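Local coordinates for protein 7,8-dihydro-6-hydroxymethylpterin pyrophosphokinase-dihydropteroate synthase (Plasmodium falciparum, PDB 6JWS) that probably catalyses two consecutive steps of folate biosynthesis, pyrophosphorylation of 6-hydroxymethyl-7,8-dihydropterin by ATP and condensation of the product with 4-aminobenzoate to give 7,8-dihydropteroate, at residues I224-L235 / I306-L316; N16-T24 / I206-N215. The protein carries 1 engineered substitution. All coordinates share one frame; numbering follows the deposited sequence.

Interaction 1: I224-L235 / I306-L316. With ATP (adenosine-5'-triphosphate), chain J.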
loop_
_atom_site.group_PDB
_atom_site.type_symbol
_atom_site.label_atom_id
_atom_site.label_comp_id
_atom_site.label_asym_id
_atom_site.label_seq_id
_atom_site.Cartn_x
_atom_site.Cartn_y
_atom_site.Cartn_z
ATOM N N ILE B 224 -31.910 36.099 -33.490
ATOM C CA ILE B 224 -32.683 36.625 -32.382
ATOM C C ILE B 224 -32.168 38.027 -32.070
ATOM O O ILE B 224 -31.000 38.213 -31.711
ATOM C CB ILE B 224 -32.635 35.676 -31.160
ATOM C CG1 ILE B 224 -33.254 34.308 -31.474
ATOM C CG2 ILE B 224 -33.288 36.320 -29.940
ATOM C CD1 ILE B 224 -33.087 33.268 -30.380
ATOM N N LYS B 225 -33.068 38.999 -32.256
ATOM C CA LYS B 225 -32.851 40.388 -31.891
ATOM C C LYS B 225 -34.041 40.824 -31.042
ATOM O O LYS B 225 -35.110 41.133 -31.566
ATOM C CB LYS B 225 -32.670 41.246 -33.150
ATOM C CG LYS B 225 -32.609 42.756 -32.932
ATOM C CD LYS B 225 -31.212 43.314 -32.706
ATOM C CE LYS B 225 -31.182 44.829 -32.689
ATOM N NZ LYS B 225 -29.824 45.359 -32.957
ATOM N N LEU B 226 -33.851 40.786 -29.721
ATOM C CA LEU B 226 -34.879 41.204 -28.784
ATOM C C LEU B 226 -34.639 42.670 -28.443
ATOM O O LEU B 226 -33.524 43.048 -28.084
ATOM C CB LEU B 226 -34.799 40.333 -27.524
ATOM C CG LEU B 226 -35.007 38.830 -27.709
ATOM C CD1 LEU B 226 -34.528 38.076 -26.480
ATOM C CD2 LEU B 226 -36.466 38.500 -27.995
ATOM N N GLU B 227 -35.692 43.486 -28.575
ATOM C CA GLU B 227 -35.624 44.888 -28.194
ATOM C C GLU B 227 -35.638 44.984 -26.671
ATOM O O GLU B 227 -36.201 44.120 -26.003
ATOM C CB GLU B 227 -36.763 45.688 -28.834
ATOM C CG GLU B 227 -36.351 46.431 -30.096
ATOM C CD GLU B 227 -36.126 45.581 -31.339
ATOM O OE1 GLU B 227 -37.110 45.001 -31.843
ATOM O OE2 GLU B 227 -34.966 45.500 -31.801
ATOM N N LYS B 228 -35.006 46.042 -26.146
ATOM C CA LYS B 228 -34.938 46.318 -24.718
ATOM C C LYS B 228 -36.336 46.243 -24.100
ATOM O O LYS B 228 -36.486 45.826 -22.954
ATOM C CB LYS B 228 -34.303 47.691 -24.466
ATOM C CG LYS B 228 -33.014 47.981 -25.228
ATOM C CD LYS B 228 -32.716 49.460 -25.394
ATOM C CE LYS B 228 -33.584 50.130 -26.440
ATOM N NZ LYS B 228 -33.559 51.609 -26.324
ATOM N N ASN B 229 -37.350 46.656 -24.869
ATOM C CA ASN B 229 -38.747 46.566 -24.471
ATOM C C ASN B 229 -39.054 45.134 -24.033
ATOM O O ASN B 229 -39.533 44.914 -22.923
ATOM C CB ASN B 229 -39.681 47.073 -25.581
ATOM C CG ASN B 229 -41.148 46.750 -25.368
ATOM O OD1 ASN B 229 -41.730 45.959 -26.112
ATOM N ND2 ASN B 229 -41.756 47.358 -24.360
ATOM N N MET B 230 -38.735 44.173 -24.912
ATOM C CA MET B 230 -39.102 42.772 -24.754
ATOM C C MET B 230 -38.400 42.157 -23.538
ATOM O O MET B 230 -39.030 41.452 -22.750
ATOM C CB MET B 230 -38.764 41.978 -26.021
ATOM C CG MET B 230 -39.361 40.587 -26.041
ATOM S SD MET B 230 -41.012 40.535 -25.306
ATOM C CE MET B 230 -41.557 38.904 -25.808
ATOM N N ILE B 231 -37.103 42.447 -23.389
ATOM C CA ILE B 231 -36.306 41.949 -22.281
ATOM C C ILE B 231 -36.961 42.373 -20.965
ATOM O O ILE B 231 -37.191 41.532 -20.092
ATOM C CB ILE B 231 -34.829 42.385 -22.415
ATOM C CG1 ILE B 231 -34.120 41.598 -23.520
ATOM C CG2 ILE B 231 -34.096 42.265 -21.087
ATOM C CD1 ILE B 231 -32.724 42.087 -23.853
ATOM N N TYR B 232 -37.296 43.667 -20.859
ATOM C CA TYR B 232 -37.893 44.235 -19.659
ATOM C C TYR B 232 -39.159 43.471 -19.266
ATOM O O TYR B 232 -39.417 43.282 -18.082
ATOM C CB TYR B 232 -38.153 45.737 -19.825
ATOM C CG TYR B 232 -38.638 46.444 -18.580
ATOM C CD1 TYR B 232 -39.989 46.501 -18.259
ATOM C CD2 TYR B 232 -37.744 47.066 -17.719
ATOM C CE1 TYR B 232 -40.439 47.144 -17.115
ATOM C CE2 TYR B 232 -38.177 47.717 -16.573
ATOM C CZ TYR B 232 -39.528 47.755 -16.270
ATOM O OH TYR B 232 -39.964 48.395 -15.148
ATOM N N LYS B 233 -39.942 43.033 -20.257
ATOM C CA LYS B 233 -41.255 42.459 -19.995
ATOM C C LYS B 233 -41.122 41.019 -19.501
ATOM O O LYS B 233 -41.890 40.593 -18.640
ATOM C CB LYS B 233 -42.154 42.534 -21.237
ATOM C CG LYS B 233 -42.707 43.911 -21.590
ATOM C CD LYS B 233 -43.775 43.852 -22.675
ATOM C CE LYS B 233 -44.139 45.198 -23.264
ATOM N NZ LYS B 233 -45.174 45.067 -24.318
ATOM N N ILE B 234 -40.161 40.280 -20.078
ATOM C CA ILE B 234 -39.840 38.924 -19.669
ATOM C C ILE B 234 -39.350 38.960 -18.223
ATOM O O ILE B 234 -39.881 38.253 -17.366
ATOM C CB ILE B 234 -38.802 38.297 -20.625
ATOM C CG1 ILE B 234 -39.430 37.925 -21.972
ATOM C CG2 ILE B 234 -38.106 37.104 -19.979
ATOM C CD1 ILE B 234 -38.432 37.721 -23.089
ATOM N N LEU B 235 -38.356 39.819 -17.964
ATOM C CA LEU B 235 -37.804 39.982 -16.633
ATOM C C LEU B 235 -38.915 40.329 -15.637
ATOM O O LEU B 235 -38.976 39.736 -14.559
ATOM C CB LEU B 235 -36.701 41.046 -16.664
ATOM C CG LEU B 235 -35.406 40.660 -17.388
ATOM C CD1 LEU B 235 -34.342 41.736 -17.218
ATOM C CD2 LEU B 235 -34.866 39.318 -16.906
ATOM N N ILE B 306 -29.845 45.924 -18.800
ATOM C CA ILE B 306 -30.649 45.463 -19.926
ATOM C C ILE B 306 -29.935 45.774 -21.243
ATOM O O ILE B 306 -30.138 45.082 -22.242
ATOM C CB ILE B 306 -32.079 46.053 -19.855
ATOM C CG1 ILE B 306 -32.929 45.382 -18.771
ATOM C CG2 ILE B 306 -32.783 46.003 -21.204
ATOM C CD1 ILE B 306 -32.904 46.089 -17.437
ATOM N N ASN B 307 -29.073 46.796 -21.220
ATOM C CA ASN B 307 -28.390 47.288 -22.407
ATOM C C ASN B 307 -27.429 46.231 -22.952
ATOM O O ASN B 307 -27.523 45.849 -24.117
ATOM C CB ASN B 307 -27.720 48.641 -22.144
ATOM C CG ASN B 307 -28.686 49.677 -21.605
ATOM O OD1 ASN B 307 -28.526 50.154 -20.483
ATOM N ND2 ASN B 307 -29.700 50.014 -22.387
ATOM N N ASN B 308 -26.522 45.756 -22.087
ATOM C CA ASN B 308 -25.502 44.782 -22.444
ATOM C C ASN B 308 -26.148 43.505 -22.974
ATOM O O ASN B 308 -25.547 42.795 -23.779
ATOM C CB ASN B 308 -24.603 44.448 -21.251
ATOM C CG ASN B 308 -24.094 45.680 -20.535
ATOM O OD1 ASN B 308 -24.630 46.065 -19.498
ATOM N ND2 ASN B 308 -23.071 46.313 -21.087
ATOM N N MET B 309 -27.385 43.251 -22.523
ATOM C CA MET B 309 -28.089 41.995 -22.729
ATOM C C MET B 309 -28.596 41.868 -24.166
ATOM O O MET B 309 -28.722 40.752 -24.666
ATOM C CB MET B 309 -29.267 41.851 -21.755
ATOM C CG MET B 309 -28.857 41.485 -20.322
ATOM S SD MET B 309 -30.233 41.275 -19.141
ATOM C CE MET B 309 -31.240 40.074 -20.010
ATOM N N VAL B 310 -28.872 43.003 -24.825
ATOM C CA VAL B 310 -29.589 43.022 -26.097
ATOM C C VAL B 310 -28.914 42.124 -27.138
ATOM O O VAL B 310 -29.583 41.330 -27.801
ATOM C CB VAL B 310 -29.842 44.450 -26.633
ATOM C CG1 VAL B 310 -30.851 45.208 -25.789
ATOM C CG2 VAL B 310 -28.567 45.264 -26.812
ATOM N N ASP B 311 -27.588 42.257 -27.265
ATOM C CA ASP B 311 -26.827 41.606 -28.320
ATOM C C ASP B 311 -26.438 40.186 -27.911
ATOM O O ASP B 311 -26.067 39.383 -28.767
ATOM C CB ASP B 311 -25.594 42.432 -28.703
ATOM C CG ASP B 311 -25.834 43.398 -29.852
ATOM O OD1 ASP B 311 -26.299 42.938 -30.917
ATOM O OD2 ASP B 311 -25.552 44.603 -29.674
ATOM N N ASN B 312 -26.556 39.887 -26.610
ATOM C CA ASN B 312 -25.933 38.721 -25.999
ATOM C C ASN B 312 -26.590 37.422 -26.459
ATOM O O ASN B 312 -25.933 36.386 -26.476
ATOM C CB ASN B 312 -25.838 38.840 -24.474
ATOM C CG ASN B 312 -24.650 39.665 -24.021
ATOM O OD1 ASN B 312 -23.628 39.725 -24.705
ATOM N ND2 ASN B 312 -24.770 40.300 -22.866
ATOM N N ILE B 313 -27.872 37.488 -26.838
ATOM C CA ILE B 313 -28.615 36.308 -27.241
ATOM C C ILE B 313 -28.760 36.312 -28.760
ATOM O O ILE B 313 -29.662 36.939 -29.311
ATOM C CB ILE B 313 -29.978 36.231 -26.527
ATOM C CG1 ILE B 313 -29.823 36.298 -25.007
ATOM C CG2 ILE B 313 -30.741 34.987 -26.959
ATOM C CD1 ILE B 313 -31.131 36.235 -24.253
ATOM N N GLU B 314 -27.858 35.585 -29.420
ATOM C CA GLU B 314 -27.794 35.549 -30.870
ATOM C C GLU B 314 -28.675 34.420 -31.394
ATOM O O GLU B 314 -29.245 34.539 -32.471
ATOM C CB GLU B 314 -26.344 35.398 -31.340
ATOM C CG GLU B 314 -25.436 36.527 -30.874
ATOM C CD GLU B 314 -24.308 36.904 -31.822
ATOM O OE1 GLU B 314 -23.737 35.991 -32.454
ATOM O OE2 GLU B 314 -24.007 38.113 -31.933
ATOM N N PHE B 315 -28.761 33.320 -30.634
ATOM C CA PHE B 315 -29.564 32.173 -31.033
ATOM C C PHE B 315 -29.880 31.327 -29.801
ATOM O O PHE B 315 -29.311 31.550 -28.739
ATOM C CB PHE B 315 -28.878 31.380 -32.154
ATOM C CG PHE B 315 -27.648 30.607 -31.744
ATOM C CD1 PHE B 315 -26.424 31.241 -31.586
ATOM C CD2 PHE B 315 -27.716 29.240 -31.507
ATOM C CE1 PHE B 315 -25.297 30.523 -31.207
ATOM C CE2 PHE B 315 -26.586 28.523 -31.128
ATOM C CZ PHE B 315 -25.378 29.165 -30.979
ATOM N N LEU B 316 -30.813 30.381 -29.956
ATOM C CA LEU B 316 -31.128 29.439 -28.902
ATOM C C LEU B 316 -31.040 28.011 -29.430
ATOM O O LEU B 316 -31.763 27.643 -30.351
ATOM C CB LEU B 316 -32.531 29.718 -28.350
ATOM C CG LEU B 316 -32.925 28.851 -27.152
ATOM C CD1 LEU B 316 -32.032 29.147 -25.951
ATOM C CD2 LEU B 316 -34.394 29.032 -26.793
HETATM P PG ATP J . -22.623 28.747 -25.767
HETATM O O1G ATP J . -21.525 27.755 -25.428
HETATM O O2G ATP J . -23.396 28.364 -27.018
HETATM O O3G ATP J . -23.531 29.008 -24.583
HETATM P PB ATP J . -20.405 30.770 -25.887
HETATM O O1B ATP J . -20.177 31.839 -26.899
HETATM O O2B ATP J . -19.381 29.691 -25.712
HETATM O O3B ATP J . -21.860 30.139 -26.137
HETATM P PA ATP J . -21.806 32.354 -23.860
HETATM O O1A ATP J . -22.638 31.488 -22.966
HETATM O O2A ATP J . -21.233 33.612 -23.292
HETATM O O3A ATP J . -20.616 31.467 -24.465
HETATM O "O5'" ATP J . -22.631 32.705 -25.193
HETATM C "C5'" ATP J . -23.954 32.129 -25.352
HETATM C "C4'" ATP J . -24.449 32.393 -26.749
HETATM O "O4'" ATP J . -24.992 31.174 -27.323
HETATM C "C3'" ATP J . -25.570 33.433 -26.851
HETATM O "O3'" ATP J . -25.404 34.167 -28.059
HETATM C "C2'" ATP J . -26.827 32.562 -26.786
HETATM O "O2'" ATP J . -27.959 33.084 -27.442
HETATM C "C1'" ATP J . -26.381 31.316 -27.540
HETATM N N9 ATP J . -27.073 30.103 -27.100
HETATM C C8 ATP J . -27.710 29.202 -27.914
HETATM N N7 ATP J . -28.242 28.206 -27.245
HETATM C C5 ATP J . -27.907 28.456 -25.921
HETATM C C6 ATP J . -28.165 27.749 -24.732
HETATM N N6 ATP J . -28.854 26.614 -24.697
HETATM N N1 ATP J . -27.692 28.275 -23.572
HETATM C C2 ATP J . -27.004 29.425 -23.621
HETATM N N3 ATP J . -26.700 30.170 -24.683
HETATM C C4 ATP J . -27.188 29.626 -25.817
#
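I231, on helix 228-235 of the HPPK domain, packs against I306, M309 and V310 just ahead of the loop that holds the ATP ribose. The apolar contacts fall into two groups. In the first, I231 splits its two branches: CG2 meets the terminal methyl of M309 (CE, 3.8 Å) and CG2 of I306, while CD1 lies over the backbone of V310. The bend of M309 at chi3 (54°) brings CE against CG2 of I231. L235 CD1 adds to this cluster from one helical turn on, and the aliphatic part of K228 crosses V310, CG to CG1 at 3.6 Å. In the second group, I224 runs its CD1 along the backbone of F315 and L316, and its CG2 touches CG2 of I313 at 4.1 Å. Polar contact between the segments is slight: I224 N gives a weak, bent bond to E314 O (3.3 Å, 124°).

Toward the nucleotide, the 312-315 backbone grips the ribose: N312 O accepts from O3' of ATP, E314 N donates to the same O3' at 165°, and F315 N donates to O2'. The F315 ring lies against the adenine, with C8 3.4 Å above one face, offset toward the rim.

Interaction 2: N16-T24 / I206-N215; sequences NIAVLNLGT and IIDIDILFFN. With MG (magnesium ion), chain K; ATP (adenosine-5'-triphosphate), chain J.
An antiparallel strand pair with a classic beta bulge carries the magnesium site of the HPPK domain: strand 208-214, outermost in its sheet within the chain, runs beside strand 16-24, their axes at 149°. V19 O takes both L212 N (2.7 Å) and F213 N (3.3 Å), which shifts the register by one residue. N21 pairs with D210 and G23 with D208 through reciprocal backbone bonds.

On the face with N21, D208 and D210 present their carboxylates to magnesium. Each binds by OD1, at 2.4 Å from D208 and 2.3 Å from D210; D208 OD2 adds a longer contact of 2.7 Å, and a water joins O1A and O3G of ATP in the coordination. D208 extends its CG anti to the backbone N, whereas D210 turns CG beside its own, and the two carboxylates converge on one ion. N21 ND2 donates to a second water that bridges to D208 O, a second-shell link between the neighbouring strand and the metal site. I211 reads the adenine through its backbone: its N donates to ATP N1 at 176°, and its O accepts from N6.

The other face is apolar. L20 reaches CD2 to CG1 of I211, and L22 lies beside I209, pointing the same way; helix 177-190 covers I209, I211 and F214.

Beyond the bulge N215 ties down the strand end. N16 ND2 is hydrogen-bonded to V174 O. N215 OD1 accepts from I17 N, and its ND2 meets N16 OD1 at 2.9 Å, the donor standing 46° out of that carbonyl's plane.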
loop_
_atom_site.group_PDB
_atom_site.type_symbol
_atom_site.label_atom_id
_atom_site.label_comp_id
_atom_site.label_asym_id
_atom_site.label_seq_id
_atom_site.Cartn_x
_atom_site.Cartn_y
_atom_site.Cartn_z
ATOM N N ASN B 16 -41.898 23.503 -15.345
ATOM C CA ASN B 16 -41.003 22.933 -16.348
ATOM C C ASN B 16 -39.714 22.407 -15.703
ATOM O O ASN B 16 -39.330 22.856 -14.622
ATOM C CB ASN B 16 -40.688 23.946 -17.458
ATOM C CG ASN B 16 -41.907 24.365 -18.265
ATOM O OD1 ASN B 16 -42.628 23.519 -18.794
ATOM N ND2 ASN B 16 -42.141 25.666 -18.367
ATOM N N ILE B 17 -39.044 21.473 -16.409
ATOM C CA ILE B 17 -37.742 20.937 -16.026
ATOM C C ILE B 17 -36.647 21.434 -16.974
ATOM O O ILE B 17 -36.614 21.059 -18.143
ATOM C CB ILE B 17 -37.758 19.391 -15.976
ATOM C CG1 ILE B 17 -38.935 18.834 -15.174
ATOM C CG2 ILE B 17 -36.424 18.879 -15.443
ATOM C CD1 ILE B 17 -38.852 19.147 -13.695
ATOM N N ALA B 18 -35.701 22.205 -16.434
ATOM C CA ALA B 18 -34.507 22.625 -17.155
ATOM C C ALA B 18 -33.254 22.030 -16.513
ATOM O O ALA B 18 -33.191 21.887 -15.290
ATOM C CB ALA B 18 -34.397 24.126 -17.130
ATOM N N VAL B 19 -32.240 21.770 -17.354
ATOM C CA VAL B 19 -30.926 21.327 -16.926
ATOM C C VAL B 19 -29.921 22.393 -17.345
ATOM O O VAL B 19 -29.908 22.793 -18.503
ATOM C CB VAL B 19 -30.602 19.942 -17.519
ATOM C CG1 VAL B 19 -29.308 19.353 -16.978
ATOM C CG2 VAL B 19 -31.746 18.964 -17.308
ATOM N N LEU B 20 -29.123 22.875 -16.384
ATOM C CA LEU B 20 -28.177 23.955 -16.610
ATOM C C LEU B 20 -26.734 23.492 -16.411
ATOM O O LEU B 20 -26.466 22.562 -15.645
ATOM C CB LEU B 20 -28.469 25.122 -15.659
ATOM C CG LEU B 20 -29.893 25.678 -15.642
ATOM C CD1 LEU B 20 -29.947 26.895 -14.731
ATOM C CD2 LEU B 20 -30.371 26.049 -17.046
ATOM N N ASN B 21 -25.824 24.197 -17.106
ATOM C CA ASN B 21 -24.393 24.154 -16.876
ATOM C C ASN B 21 -23.932 25.501 -16.310
ATOM O O ASN B 21 -24.314 26.553 -16.815
ATOM C CB ASN B 21 -23.616 23.770 -18.137
ATOM C CG ASN B 21 -22.178 23.411 -17.811
ATOM O OD1 ASN B 21 -21.896 22.300 -17.380
ATOM N ND2 ASN B 21 -21.255 24.344 -17.961
ATOM N N LEU B 22 -23.118 25.454 -15.245
ATOM C CA LEU B 22 -22.530 26.624 -14.608
ATOM C C LEU B 22 -21.012 26.468 -14.677
ATOM O O LEU B 22 -20.483 25.495 -14.159
ATOM C CB LEU B 22 -22.957 26.669 -13.133
ATOM C CG LEU B 22 -24.366 27.154 -12.777
ATOM C CD1 LEU B 22 -25.453 26.481 -13.599
ATOM C CD2 LEU B 22 -24.636 26.932 -11.296
ATOM N N GLY B 23 -20.319 27.434 -15.299
ATOM C CA GLY B 23 -18.883 27.331 -15.519
ATOM C C GLY B 23 -18.161 28.619 -15.139
ATOM O O GLY B 23 -18.724 29.696 -15.253
ATOM N N THR B 24 -16.930 28.496 -14.641
ATOM C CA THR B 24 -16.078 29.647 -14.404
ATOM C C THR B 24 -14.634 29.244 -14.663
ATOM O O THR B 24 -14.311 28.066 -14.585
ATOM C CB THR B 24 -16.257 30.225 -12.996
ATOM O OG1 THR B 24 -15.287 31.272 -12.911
ATOM C CG2 THR B 24 -15.997 29.232 -11.885
ATOM N N ILE B 206 -16.211 34.990 -16.384
ATOM C CA ILE B 206 -16.264 34.870 -14.893
ATOM C C ILE B 206 -17.379 33.907 -14.475
ATOM O O ILE B 206 -17.194 33.120 -13.551
ATOM C CB ILE B 206 -16.369 36.252 -14.209
ATOM C CG1 ILE B 206 -17.172 36.190 -12.905
ATOM C CG2 ILE B 206 -16.933 37.282 -15.176
ATOM C CD1 ILE B 206 -16.789 37.223 -11.870
ATOM N N ILE B 207 -18.537 33.993 -15.144
ATOM C CA ILE B 207 -19.588 32.991 -15.033
ATOM C C ILE B 207 -20.243 32.811 -16.401
ATOM O O ILE B 207 -20.442 33.774 -17.138
ATOM C CB ILE B 207 -20.606 33.324 -13.916
ATOM C CG1 ILE B 207 -21.757 32.316 -13.863
ATOM C CG2 ILE B 207 -21.136 34.746 -14.046
ATOM C CD1 ILE B 207 -21.489 31.100 -13.014
ATOM N N ASP B 208 -20.555 31.554 -16.730
ATOM C CA ASP B 208 -21.205 31.159 -17.967
ATOM C C ASP B 208 -22.276 30.142 -17.589
ATOM O O ASP B 208 -21.949 29.072 -17.097
ATOM C CB ASP B 208 -20.175 30.624 -18.976
ATOM C CG ASP B 208 -20.729 30.266 -20.353
ATOM O OD1 ASP B 208 -21.816 30.744 -20.682
ATOM O OD2 ASP B 208 -20.053 29.506 -21.107
ATOM N N ILE B 209 -23.548 30.510 -17.777
ATOM C CA ILE B 209 -24.673 29.647 -17.462
ATOM C C ILE B 209 -25.403 29.281 -18.753
ATOM O O ILE B 209 -25.986 30.149 -19.394
ATOM C CB ILE B 209 -25.618 30.333 -16.456
ATOM C CG1 ILE B 209 -24.878 30.832 -15.209
ATOM C CG2 ILE B 209 -26.787 29.419 -16.119
ATOM C CD1 ILE B 209 -25.733 31.648 -14.256
ATOM N N ASP B 210 -25.405 27.984 -19.087
ATOM C CA ASP B 210 -25.945 27.468 -20.335
ATOM C C ASP B 210 -27.190 26.666 -20.023
ATOM O O ASP B 210 -27.299 26.141 -18.925
ATOM C CB ASP B 210 -24.957 26.533 -21.031
ATOM C CG ASP B 210 -23.729 27.272 -21.519
ATOM O OD1 ASP B 210 -23.891 28.426 -21.948
ATOM O OD2 ASP B 210 -22.621 26.696 -21.456
ATOM N N ILE B 211 -28.117 26.584 -20.985
ATOM C CA ILE B 211 -29.248 25.694 -20.811
ATOM C C ILE B 211 -28.953 24.444 -21.620
ATOM O O ILE B 211 -28.739 24.544 -22.816
ATOM C CB ILE B 211 -30.574 26.336 -21.250
ATOM C CG1 ILE B 211 -30.781 27.717 -20.621
ATOM C CG2 ILE B 211 -31.737 25.390 -20.967
ATOM C CD1 ILE B 211 -32.081 28.377 -21.042
ATOM N N LEU B 212 -28.906 23.287 -20.958
ATOM C CA LEU B 212 -28.549 22.070 -21.662
ATOM C C LEU B 212 -29.822 21.403 -22.161
ATOM O O LEU B 212 -29.878 20.899 -23.271
ATOM C CB LEU B 212 -27.752 21.148 -20.731
ATOM C CG LEU B 212 -26.427 21.706 -20.201
ATOM C CD1 LEU B 212 -25.858 20.803 -19.103
ATOM C CD2 LEU B 212 -25.407 21.905 -21.322
ATOM N N PHE B 213 -30.839 21.355 -21.308
ATOM C CA PHE B 213 -32.080 20.721 -21.693
ATOM C C PHE B 213 -33.223 21.552 -21.138
ATOM O O PHE B 213 -33.060 22.263 -20.151
ATOM C CB PHE B 213 -32.173 19.303 -21.130
ATOM C CG PHE B 213 -31.192 18.307 -21.696
ATOM C CD1 PHE B 213 -31.320 17.843 -22.999
ATOM C CD2 PHE B 213 -30.153 17.809 -20.912
ATOM C CE1 PHE B 213 -30.424 16.907 -23.510
ATOM C CE2 PHE B 213 -29.263 16.875 -21.423
ATOM C CZ PHE B 213 -29.397 16.425 -22.723
ATOM N N PHE B 214 -34.376 21.441 -21.791
ATOM C CA PHE B 214 -35.598 22.073 -21.320
ATOM C C PHE B 214 -36.753 21.183 -21.760
ATOM O O PHE B 214 -37.083 21.116 -22.945
ATOM C CB PHE B 214 -35.704 23.502 -21.864
ATOM C CG PHE B 214 -36.717 24.370 -21.160
ATOM C CD1 PHE B 214 -38.070 24.073 -21.208
ATOM C CD2 PHE B 214 -36.311 25.499 -20.468
ATOM C CE1 PHE B 214 -38.993 24.873 -20.552
ATOM C CE2 PHE B 214 -37.238 26.300 -19.820
ATOM C CZ PHE B 214 -38.576 25.989 -19.871
ATOM N N ASN B 215 -37.323 20.463 -20.798
ATOM C CA ASN B 215 -38.272 19.420 -21.123
ATOM C C ASN B 215 -37.655 18.559 -22.221
ATOM O O ASN B 215 -36.427 18.412 -22.271
ATOM C CB ASN B 215 -39.662 20.002 -21.395
ATOM C CG ASN B 215 -40.238 20.685 -20.168
ATOM O OD1 ASN B 215 -39.858 20.372 -19.035
ATOM N ND2 ASN B 215 -41.138 21.636 -20.378
HETATM MG MG MG K . -22.106 29.604 -22.805
HETATM P PG ATP J . -22.623 28.747 -25.767
HETATM O O1G ATP J . -21.525 27.755 -25.428
HETATM O O2G ATP J . -23.396 28.364 -27.018
HETATM O O3G ATP J . -23.531 29.008 -24.583
HETATM P PB ATP J . -20.405 30.770 -25.887
HETATM O O1B ATP J . -20.177 31.839 -26.899
HETATM O O2B ATP J . -19.381 29.691 -25.712
HETATM O O3B ATP J . -21.860 30.139 -26.137
HETATM P PA ATP J . -21.806 32.354 -23.860
HETATM O O1A ATP J . -22.638 31.488 -22.966
HETATM O O2A ATP J . -21.233 33.612 -23.292
HETATM O O3A ATP J . -20.616 31.467 -24.465
HETATM O "O5'" ATP J . -22.631 32.705 -25.193
HETATM C "C5'" ATP J . -23.954 32.129 -25.352
HETATM C "C4'" ATP J . -24.449 32.393 -26.749
HETATM O "O4'" ATP J . -24.992 31.174 -27.323
HETATM C "C3'" ATP J . -25.570 33.433 -26.851
HETATM O "O3'" ATP J . -25.404 34.167 -28.059
HETATM C "C2'" ATP J . -26.827 32.562 -26.786
HETATM O "O2'" ATP J . -27.959 33.084 -27.442
HETATM C "C1'" ATP J . -26.381 31.316 -27.540
HETATM N N9 ATP J . -27.073 30.103 -27.100
HETATM C C8 ATP J . -27.710 29.202 -27.914
HETATM N N7 ATP J . -28.242 28.206 -27.245
HETATM C C5 ATP J . -27.907 28.456 -25.921
HETATM C C6 ATP J . -28.165 27.749 -24.732
HETATM N N6 ATP J . -28.854 26.614 -24.697
HETATM N N1 ATP J . -27.692 28.275 -23.572
HETATM C C2 ATP J . -27.004 29.425 -23.621
HETATM N N3 ATP J . -26.700 30.170 -24.683
HETATM C C4 ATP J . -27.188 29.626 -25.817
HETATM O O HOH W 1 -21.789 27.149 -18.950
HETATM O O HOH W 2 -20.739 27.776 -22.954
#

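Overall arrangement
Interactions 1 and 2 lie in series along the chain, with centres 18 Å apart and nearest atoms about 5 Å apart; they do not touch, and bound ATP bridges them. Strand 208-214 takes the Watson-Crick edge of the adenine and, through magnesium, the alpha- and gamma-phosphates, whereas the 306-316 segment takes the ribose hydroxyls and the imidazole side of the base. The F315 side chain is about 9 Å from the magnesium ion, and the two segments hold different parts of one nucleotide. Helix 177-190 touches both contacts, through L181 beside I313 and M180 beside I211, and S317 N, just past interaction 1, adds another bond to the nucleotide.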